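Local coordinates for protein L-ribulose 3-epimerase (PDB 3VYL) that epimerises ketoses at C3, with L-ribulose as an efficiently used substrate, at a manganese(II) site in a TIM barrel, at residues A[175-180]-A[196-201]; A[4-9]-A[30-35]; A[148-153]-A[181-186]. All blocks are in the same frame, centred on the assembly; numbering follows the deposited sequence.

Contact 1. Residues A[175-180]-A[196-201]. With MN (manganese (II) ion), chain I.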
loop_
_atom_site.group_PDB
_atom_site.type_symbol
_atom_site.label_atom_id
_atom_site.label_comp_id
_atom_site.label_asym_id
_atom_site.label_seq_id
_atom_site.Cartn_x
_atom_site.Cartn_y
_atom_site.Cartn_z
ATOM N N ILE A 175 -0.462 -15.261 30.780
ATOM C CA ILE A 175 0.480 -14.433 30.046
ATOM C C ILE A 175 0.071 -14.323 28.573
ATOM O O ILE A 175 0.041 -15.315 27.839
ATOM C CB ILE A 175 1.934 -14.926 30.214
ATOM C CG1 ILE A 175 2.356 -14.827 31.682
ATOM C CG2 ILE A 175 2.878 -14.105 29.345
ATOM C CD1 ILE A 175 3.640 -15.554 32.010
ATOM N N PHE A 176 -0.259 -13.103 28.165
ATOM C CA PHE A 176 -0.641 -12.815 26.787
ATOM C C PHE A 176 0.351 -11.870 26.099
ATOM O O PHE A 176 1.356 -11.470 26.693
ATOM C CB PHE A 176 -2.061 -12.247 26.744
ATOM C CG PHE A 176 -3.091 -13.160 27.340
ATOM C CD1 PHE A 176 -3.496 -14.315 26.668
ATOM C CD2 PHE A 176 -3.662 -12.873 28.582
ATOM C CE1 PHE A 176 -4.446 -15.160 27.221
ATOM C CE2 PHE A 176 -4.613 -13.721 29.138
ATOM C CZ PHE A 176 -5.003 -14.862 28.457
ATOM N N LEU A 177 0.067 -11.536 24.842
ATOM C CA LEU A 177 0.906 -10.625 24.064
ATOM C C LEU A 177 0.385 -9.201 24.061
ATOM O O LEU A 177 -0.828 -8.955 23.974
ATOM C CB LEU A 177 1.063 -11.093 22.617
ATOM C CG LEU A 177 1.874 -12.346 22.332
ATOM C CD1 LEU A 177 1.753 -12.655 20.849
ATOM C CD2 LEU A 177 3.328 -12.182 22.753
ATOM N N HIS A 178 1.335 -8.275 24.153
ATOM C CA HIS A 178 1.084 -6.864 23.991
ATOM C C HIS A 178 1.844 -6.480 22.761
ATOM O O HIS A 178 3.078 -6.452 22.750
ATOM C CB HIS A 178 1.544 -6.112 25.238
ATOM C CG HIS A 178 1.412 -4.602 25.147
ATOM N ND1 HIS A 178 1.953 -3.775 26.066
ATOM C CD2 HIS A 178 0.808 -3.786 24.196
ATOM C CE1 HIS A 178 1.696 -2.503 25.732
ATOM N NE2 HIS A 178 1.003 -2.505 24.587
ATOM N N LEU A 179 1.101 -6.238 21.690
ATOM C CA LEU A 179 1.673 -5.829 20.411
ATOM C C LEU A 179 1.604 -4.302 20.212
ATOM O O LEU A 179 0.645 -3.638 20.650
ATOM C CB LEU A 179 0.952 -6.559 19.276
ATOM C CG LEU A 179 1.004 -8.091 19.269
ATOM C CD1 LEU A 179 0.288 -8.618 18.039
ATOM C CD2 LEU A 179 2.423 -8.636 19.314
ATOM N N ASP A 180 2.613 -3.747 19.547
ATOM C CA ASP A 180 2.681 -2.303 19.337
ATOM C C ASP A 180 3.064 -2.009 17.877
ATOM O O ASP A 180 4.167 -2.331 17.434
ATOM C CB ASP A 180 3.679 -1.698 20.337
ATOM C CG ASP A 180 3.816 -0.188 20.217
ATOM O OD1 ASP A 180 3.817 0.332 19.083
ATOM O OD2 ASP A 180 3.968 0.482 21.269
ATOM N N ARG A 196 -2.233 -11.975 12.578
ATOM C CA ARG A 196 -2.953 -13.220 12.261
ATOM C C ARG A 196 -2.308 -14.426 12.923
ATOM O O ARG A 196 -2.996 -15.337 13.400
ATOM C CB ARG A 196 -3.015 -13.451 10.754
ATOM C CG ARG A 196 -4.010 -12.564 10.046
ATOM C CD ARG A 196 -3.926 -12.779 8.551
ATOM N NE ARG A 196 -4.906 -11.963 7.843
ATOM C CZ ARG A 196 -6.146 -12.351 7.558
ATOM N NH1 ARG A 196 -6.564 -13.546 7.923
ATOM N NH2 ARG A 196 -6.964 -11.529 6.917
ATOM N N HIS A 197 -0.983 -14.417 12.952
ATOM C CA HIS A 197 -0.221 -15.498 13.542
ATOM C C HIS A 197 -0.404 -15.583 15.032
ATOM O O HIS A 197 -0.235 -16.645 15.613
ATOM C CB HIS A 197 1.244 -15.313 13.188
ATOM C CG HIS A 197 2.118 -16.470 13.579
ATOM N ND1 HIS A 197 1.970 -17.698 13.047
ATOM C CD2 HIS A 197 3.191 -16.547 14.468
ATOM C CE1 HIS A 197 2.893 -18.530 13.578
ATOM N NE2 HIS A 197 3.637 -17.823 14.451
ATOM N N ALA A 198 -0.768 -14.462 15.660
ATOM C CA ALA A 198 -0.859 -14.347 17.125
ATOM C C ALA A 198 -2.286 -14.483 17.683
ATOM O O ALA A 198 -2.509 -14.267 18.876
ATOM C CB ALA A 198 -0.243 -13.029 17.574
ATOM N N ALA A 199 -3.238 -14.835 16.817
ATOM C CA ALA A 199 -4.656 -14.959 17.176
ATOM C C ALA A 199 -4.895 -15.705 18.485
ATOM O O ALA A 199 -4.316 -16.775 18.721
ATOM C CB ALA A 199 -5.420 -15.633 16.053
ATOM N N GLY A 200 -5.737 -15.119 19.334
ATOM C CA GLY A 200 -6.068 -15.691 20.641
ATOM C C GLY A 200 -4.926 -15.720 21.649
ATOM O O GLY A 200 -4.986 -16.423 22.659
ATOM N N LYS A 201 -3.871 -14.972 21.369
ATOM C CA LYS A 201 -2.809 -14.794 22.340
ATOM C C LYS A 201 -2.491 -13.308 22.512
ATOM O O LYS A 201 -1.519 -12.947 23.159
ATOM C CB LYS A 201 -1.569 -15.616 21.953
ATOM C CG LYS A 201 -1.544 -17.045 22.498
ATOM C CD LYS A 201 -1.386 -17.065 24.020
ATOM C CE LYS A 201 -0.758 -18.353 24.536
ATOM N NZ LYS A 201 -1.745 -19.420 24.855
HETATM MN MN MN I . 3.962 0.515 23.325
HETATM O O HOH W 1 5.974 1.343 24.264
#
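The backbone N of Leu177 donates to the carbonyl O of Lys201 across 2.7 Å, and this bond ties strand 175-180 to the residues that lead into strand 202-207. Just before it the chain leaves helix 191-197 and reverses in a type II beta turn from Ala198 to Lys201, closed by Lys201 N bonding Ala198 O at 2.9 Å. Gly200 takes the third place of that turn, where phi is positive (67°), a region that glycine enters readily.

Side chains follow the alternation of the strand. Leu177 turns toward the second segment with CG beside its own backbone N (chi1 -69°), a setting that brings CD1 to 3.9 Å from the CB of Ala198. Leu179, one step further on, reaches the same methyl more distantly, CD1 lying 4.5 Å from Ala198 CB. A short alanine suits this place, since two branched leucines converge on it. The arrangement belongs to the beta-alpha-beta crossover of a TIM barrel, here strand 175-180, two short helices and strand 202-207. Near the start of the strand, the methylene CD of Lys201 lies 4.4 Å from the ring atom CD1 of Phe176, so that the long aliphatic part of a lysine does apolar work; Leu164 and Ile167 of helix 160-170 also touch it.

His178 points away from the turn, its ring edge-to-face with that of His206. Beyond it, Asp180 OD2 binds the manganese ion at 2.1 Å together with Glu147, His206 and Glu241, a water lies 2.4 Å from the metal, and Asp180 OD1 caps the following helix through a weak bond to Phe182 N.

Contact 2. Residues A[4-9]-A[30-35]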
loop_
_atom_site.group_PDB
_atom_site.type_symbol
_atom_site.label_atom_id
_atom_site.label_comp_id
_atom_site.label_asym_id
_atom_site.label_seq_id
_atom_site.Cartn_x
_atom_site.Cartn_y
_atom_site.Cartn_z
ATOM N N ILE A 4 -11.139 1.827 24.036
ATOM C CA ILE A 4 -10.152 2.445 23.219
ATOM C C ILE A 4 -9.485 3.413 24.127
ATOM O O ILE A 4 -10.075 4.318 24.630
ATOM C CB ILE A 4 -10.776 3.146 22.036
ATOM C CG1 ILE A 4 -11.499 2.123 21.206
ATOM C CG2 ILE A 4 -9.727 3.757 21.163
ATOM C CD1 ILE A 4 -11.646 2.519 19.783
ATOM N N GLY A 5 -8.230 3.165 24.363
ATOM C CA GLY A 5 -7.489 3.977 25.315
ATOM C C GLY A 5 -6.467 4.936 24.741
ATOM O O GLY A 5 -6.318 5.078 23.525
ATOM N N ILE A 6 -5.757 5.591 25.650
ATOM C CA ILE A 6 -4.691 6.531 25.327
ATOM C C ILE A 6 -3.705 6.493 26.500
ATOM O O ILE A 6 -4.103 6.310 27.647
ATOM C CB ILE A 6 -5.264 7.951 25.087
ATOM C CG1 ILE A 6 -4.186 8.911 24.562
ATOM C CG2 ILE A 6 -5.950 8.491 26.341
ATOM C CD1 ILE A 6 -4.721 10.246 24.083
ATOM N N HIS A 7 -2.419 6.635 26.211
ATOM C CA HIS A 7 -1.396 6.628 27.250
ATOM C C HIS A 7 -1.355 7.957 27.953
ATOM O O HIS A 7 -1.358 9.006 27.309
ATOM C CB HIS A 7 -0.037 6.313 26.649
ATOM C CG HIS A 7 0.979 5.854 27.662
ATOM N ND1 HIS A 7 1.513 4.617 27.640
ATOM C CD2 HIS A 7 1.538 6.508 28.757
ATOM C CE1 HIS A 7 2.373 4.485 28.668
ATOM N NE2 HIS A 7 2.385 5.645 29.351
ATOM N N SER A 8 -1.318 7.926 29.283
ATOM C CA SER A 8 -1.302 9.155 30.089
ATOM C C SER A 8 -0.248 10.151 29.614
ATOM O O SER A 8 -0.491 11.367 29.595
ATOM C CB SER A 8 -1.109 8.850 31.582
ATOM O OG SER A 8 -0.080 7.898 31.813
ATOM N N PHE A 9 0.906 9.629 29.205
ATOM C CA PHE A 9 2.044 10.468 28.849
ATOM C C PHE A 9 1.841 11.296 27.592
ATOM O O PHE A 9 2.705 12.092 27.253
ATOM C CB PHE A 9 3.336 9.654 28.759
ATOM C CG PHE A 9 3.808 9.093 30.076
ATOM C CD1 PHE A 9 3.187 9.437 31.278
ATOM C CD2 PHE A 9 4.898 8.235 30.116
ATOM C CE1 PHE A 9 3.632 8.918 32.486
ATOM C CE2 PHE A 9 5.348 7.715 31.321
ATOM C CZ PHE A 9 4.714 8.060 32.508
ATOM N N ALA A 30 -11.419 14.095 24.659
ATOM C CA ALA A 30 -10.887 13.568 23.408
ATOM C C ALA A 30 -11.723 12.403 22.874
ATOM O O ALA A 30 -11.627 12.054 21.701
ATOM C CB ALA A 30 -9.438 13.145 23.599
ATOM N N GLY A 31 -12.529 11.798 23.741
ATOM C CA GLY A 31 -13.439 10.732 23.333
ATOM C C GLY A 31 -12.965 9.320 23.619
ATOM O O GLY A 31 -13.555 8.355 23.144
ATOM N N PHE A 32 -11.903 9.195 24.400
ATOM C CA PHE A 32 -11.366 7.889 24.740
ATOM C C PHE A 32 -12.076 7.369 25.969
ATOM O O PHE A 32 -12.688 8.145 26.686
ATOM C CB PHE A 32 -9.860 7.999 24.991
ATOM C CG PHE A 32 -9.063 8.241 23.746
ATOM C CD1 PHE A 32 -8.519 7.171 23.039
ATOM C CD2 PHE A 32 -8.869 9.537 23.265
ATOM C CE1 PHE A 32 -7.789 7.390 21.880
ATOM C CE2 PHE A 32 -8.141 9.765 22.108
ATOM C CZ PHE A 32 -7.596 8.693 21.414
ATOM N N ASP A 33 -12.009 6.069 26.225
ATOM C CA ASP A 33 -12.645 5.535 27.425
ATOM C C ASP A 33 -11.793 4.516 28.182
ATOM O O ASP A 33 -12.301 3.696 28.955
ATOM C CB ASP A 33 -14.069 5.033 27.145
ATOM C CG ASP A 33 -14.165 4.223 25.870
ATOM O OD1 ASP A 33 -13.389 3.247 25.723
ATOM O OD2 ASP A 33 -15.027 4.567 25.021
ATOM N N LEU A 34 -10.487 4.591 27.967
ATOM C CA LEU A 34 -9.530 3.975 28.880
ATOM C C LEU A 34 -8.364 4.943 29.090
ATOM O O LEU A 34 -8.154 5.857 28.277
ATOM C CB LEU A 34 -9.056 2.629 28.344
ATOM C CG LEU A 34 -8.111 1.799 29.212
ATOM C CD1 LEU A 34 -8.516 0.337 29.182
ATOM C CD2 LEU A 34 -6.670 1.961 28.737
ATOM N N ILE A 35 -7.644 4.762 30.199
ATOM C CA ILE A 35 -6.399 5.484 30.459
ATOM C C ILE A 35 -5.311 4.501 30.844
ATOM O O ILE A 35 -5.537 3.583 31.637
ATOM C CB ILE A 35 -6.556 6.617 31.525
ATOM C CG1 ILE A 35 -5.307 7.522 31.589
ATOM C CG2 ILE A 35 -6.875 6.063 32.911
ATOM C CD1 ILE A 35 -5.084 8.387 30.367
#
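Ile6 presses its CB over one face of the Phe32 ring, 4.0 Å from the centroid and 13° off the normal, in a CH-pi contact that anchors the packed part of this contact. The ring crosses the isoleucine at about a right angle; Ile6 CD1 meets it at CE2, while Ile4 brings CG2 to 4.1 Å from Phe32 CD1. Thr27 of helix 17-30 and Phe240 of strand 238-240 also touch both Ile6 and Phe32, so apolar, beta-branched and aromatic residues fill the layer between barrel and helices.

Farther along, Ile35 has CG1 anti to its backbone N (chi1 -170°) and sends CD1 to 3.9 Å from Ser8 CA, whose hydroxyl bonds Glu36 O. Gly5, without a side chain, lets the neighbouring strand come within 4.1 Å, measured from its CA to that of Leu34.

The outer end is looser. Ile4 O accepts a sound bond from Asp33 N at 3.1 Å but only a weak one from Leu34 N at 3.4 Å. Partly exposed Asp33 has OD1 modelled near Ile4 N and in a salt bridge with Arg3, but this oxygen's position is uncertain, and both contacts share that doubt.

In this first beta-alpha-beta unit of the barrel, apolar burial around Ile6, Phe32 and Ile35 thus accompanies backbone bonds that clasp the partly exposed end and resume at Glu36.

Contact 3. Residues A[148-153]-A[181-186]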
loop_
_atom_site.group_PDB
_atom_site.type_symbol
_atom_site.label_atom_id
_atom_site.label_comp_id
_atom_site.label_asym_id
_atom_site.label_seq_id
_atom_site.Cartn_x
_atom_site.Cartn_y
_atom_site.Cartn_z
ATOM N N ILE A 148 6.011 -6.593 23.069
ATOM C CA ILE A 148 6.983 -6.972 22.063
ATOM C C ILE A 148 7.533 -5.682 21.475
ATOM O O ILE A 148 6.777 -4.858 20.964
ATOM C CB ILE A 148 6.299 -7.790 20.964
ATOM C CG1 ILE A 148 5.513 -8.950 21.584
ATOM C CG2 ILE A 148 7.312 -8.271 19.936
ATOM C CD1 ILE A 148 6.347 -9.953 22.369
ATOM N N VAL A 149 8.846 -5.506 21.558
ATOM C CA VAL A 149 9.457 -4.224 21.198
ATOM C C VAL A 149 10.612 -4.371 20.215
ATOM O O VAL A 149 11.105 -5.481 19.982
ATOM C CB VAL A 149 9.896 -3.406 22.447
ATOM C CG1 VAL A 149 8.689 -3.059 23.307
ATOM C CG2 VAL A 149 10.933 -4.150 23.261
ATOM N N ASN A 150 11.041 -3.243 19.653
ATOM C CA ASN A 150 12.102 -3.251 18.661
ATOM C C ASN A 150 13.470 -3.519 19.280
ATOM O O ASN A 150 13.670 -3.329 20.480
ATOM C CB ASN A 150 12.085 -1.945 17.857
ATOM C CG ASN A 150 12.619 -0.766 18.642
ATOM O OD1 ASN A 150 13.828 -0.659 18.873
ATOM N ND2 ASN A 150 11.725 0.131 19.044
ATOM N N ARG A 151 14.403 -3.956 18.439
ATOM C CA ARG A 151 15.755 -4.332 18.847
ATOM C C ARG A 151 16.449 -3.360 19.802
ATOM O O ARG A 151 17.219 -3.793 20.651
ATOM C CB ARG A 151 16.621 -4.523 17.617
ATOM C CG ARG A 151 16.656 -3.323 16.694
ATOM C CD ARG A 151 17.101 -3.735 15.314
ATOM N NE ARG A 151 16.163 -4.671 14.690
ATOM C CZ ARG A 151 16.336 -5.196 13.482
ATOM N NH1 ARG A 151 17.419 -4.883 12.763
ATOM N NH2 ARG A 151 15.430 -6.030 12.992
ATOM N N PHE A 152 16.181 -2.063 19.639
ATOM C CA PHE A 152 16.817 -1.011 20.440
ATOM C C PHE A 152 16.206 -0.811 21.826
ATOM O O PHE A 152 16.777 -0.091 22.646
ATOM C CB PHE A 152 16.814 0.330 19.689
ATOM C CG PHE A 152 17.434 0.263 18.311
ATOM C CD1 PHE A 152 18.823 0.251 18.154
ATOM C CD2 PHE A 152 16.634 0.233 17.184
ATOM C CE1 PHE A 152 19.397 0.196 16.900
ATOM C CE2 PHE A 152 17.201 0.172 15.917
ATOM C CZ PHE A 152 18.584 0.148 15.771
ATOM N N GLU A 153 15.088 -1.444 22.103
ATOM C CA GLU A 153 14.476 -1.329 23.394
ATOM C C GLU A 153 14.489 -2.588 24.277
ATOM O O GLU A 153 14.306 -2.509 25.454
ATOM C CB GLU A 153 13.106 -0.738 23.224
ATOM C CG GLU A 153 13.129 0.556 22.445
ATOM C CD GLU A 153 11.932 1.402 22.680
ATOM O OE1 GLU A 153 11.348 1.277 23.714
ATOM O OE2 GLU A 153 11.542 2.184 21.843
ATOM N N THR A 181 2.147 -1.387 17.141
ATOM C CA THR A 181 2.330 -1.157 15.717
ATOM C C THR A 181 3.660 -0.466 15.370
ATOM O O THR A 181 4.338 -0.856 14.415
ATOM C CB THR A 181 1.150 -0.386 15.128
ATOM O OG1 THR A 181 1.073 0.899 15.746
ATOM C CG2 THR A 181 -0.158 -1.136 15.367
ATOM N N PHE A 182 4.050 0.525 16.171
ATOM C CA PHE A 182 5.357 1.176 16.035
ATOM C C PHE A 182 6.527 0.172 16.086
ATOM O O PHE A 182 7.442 0.238 15.274
ATOM C CB PHE A 182 5.526 2.279 17.089
ATOM C CG PHE A 182 6.951 2.745 17.249
ATOM C CD1 PHE A 182 7.504 3.648 16.349
ATOM C CD2 PHE A 182 7.752 2.250 18.282
ATOM C CE1 PHE A 182 8.810 4.057 16.482
ATOM C CE2 PHE A 182 9.058 2.661 18.414
ATOM C CZ PHE A 182 9.586 3.566 17.514
ATOM N N HIS A 183 6.488 -0.759 17.032
ATOM C CA HIS A 183 7.527 -1.780 17.130
ATOM C C HIS A 183 7.423 -2.843 16.061
ATOM O O HIS A 183 8.439 -3.323 15.533
ATOM C CB HIS A 183 7.510 -2.402 18.511
ATOM C CG HIS A 183 7.819 -1.423 19.609
ATOM N ND1 HIS A 183 9.039 -0.885 19.774
ATOM C CD2 HIS A 183 7.016 -0.881 20.601
ATOM C CE1 HIS A 183 9.018 -0.037 20.819
ATOM N NE2 HIS A 183 7.778 -0.034 21.321
ATOM N N MET A 184 6.182 -3.202 15.725
ATOM C CA MET A 184 5.897 -4.241 14.743
ATOM C C MET A 184 6.406 -3.860 13.364
ATOM O O MET A 184 6.981 -4.693 12.657
ATOM C CB MET A 184 4.393 -4.543 14.684
ATOM C CG MET A 184 3.895 -5.421 15.826
ATOM S SD MET A 184 2.240 -6.099 15.563
ATOM C CE MET A 184 1.238 -4.643 15.837
ATOM N N ASN A 185 6.202 -2.596 12.992
ATOM C CA ASN A 185 6.598 -2.128 11.671
ATOM C C ASN A 185 8.110 -2.210 11.459
ATOM O O ASN A 185 8.568 -2.329 10.328
ATOM C CB ASN A 185 6.082 -0.720 11.411
ATOM C CG ASN A 185 5.845 -0.453 9.936
ATOM O OD1 ASN A 185 4.967 -1.068 9.325
ATOM N ND2 ASN A 185 6.617 0.470 9.353
ATOM N N ILE A 186 8.880 -2.171 12.543
ATOM C CA ILE A 186 10.321 -2.306 12.442
ATOM C C ILE A 186 10.742 -3.781 12.409
ATOM O O ILE A 186 11.654 -4.161 11.666
ATOM C CB ILE A 186 11.055 -1.576 13.590
ATOM C CG1 ILE A 186 10.795 -0.068 13.538
ATOM C CG2 ILE A 186 12.554 -1.847 13.539
ATOM C CD1 ILE A 186 11.458 0.699 14.660
HETATM O O HOH W 2 8.498 2.224 23.787
#
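Asn150 and His183 meet through the one clear hydrogen bond between the two segments: ND2 of Asn150 donates to ND1 of His183 at 3.0 Å. The amide nitrogen lies close to the imidazole plane, but the bond is bent (137° at the hydrogen) and ND1 sits off the amide plane, the amide being turned 29° from the ring. Asn150 uses its other end within its own loop, OD1 accepting from Phe152 N at 2.8 Å in an Asx turn. An asparagine, with donor and acceptor on one short side chain, suits a residue that must shape a loop and address a histidine at once. Glu153 extends the polar network: its OE2 receives a weak bond from Asn150 ND2, and its OE1, held also by His111, accepts from a water 3.0 Å away. The same water is weakly hydrogen-bonded to His183 NE2.

Apolar and ring contacts hold the histidine from both faces. CG1 of Val149 sits over the centre of one face, 3.8 Å from the ring centroid, and CD2 of Phe182, from the same helix, lies over the opposite one. With CG beside its backbone N (chi1 -63°), His183 turns its ring from the helix into this slot. Ile186, a turn along helix 181-187, touches Asn150 CB with its CD1 at 4.2 Å.

Arg151 forms a salt bridge through NE with Glu187 of its own chain and gives NH2 to His211 O of the third subunit, where Phe152 also stacks on its counterpart.

The loop after strand 143-147 is thus clasped to the helix after strand 175-180, with the His183 side chain about 4 Å from the manganese at nearest atoms. Covered on both faces and bonded at ND1, the imidazole would be restricted in tilt and rotation beside the metal site.

From the N terminus, contact 2 closes first: the chain runs up strand 4-7, through helix 17-30, and returns in parallel at 34-35, completing before the others open. Contacts 1 and 3 then cross, since their segments alternate as 148-153, 175-180, 181-186 and 196-201. Contact 3 closes the excursion through helix 160-170 and strand 175-180; contact 1 closes the one through helices 181-187 and 191-197. They touch where His178 O probably accepts from Ile148 N and where Leu177 and Leu179 pack on Ile148. Contact 2 lies about 21 Å from each of them, centre to centre, yet shares the closed sheet with contact 1.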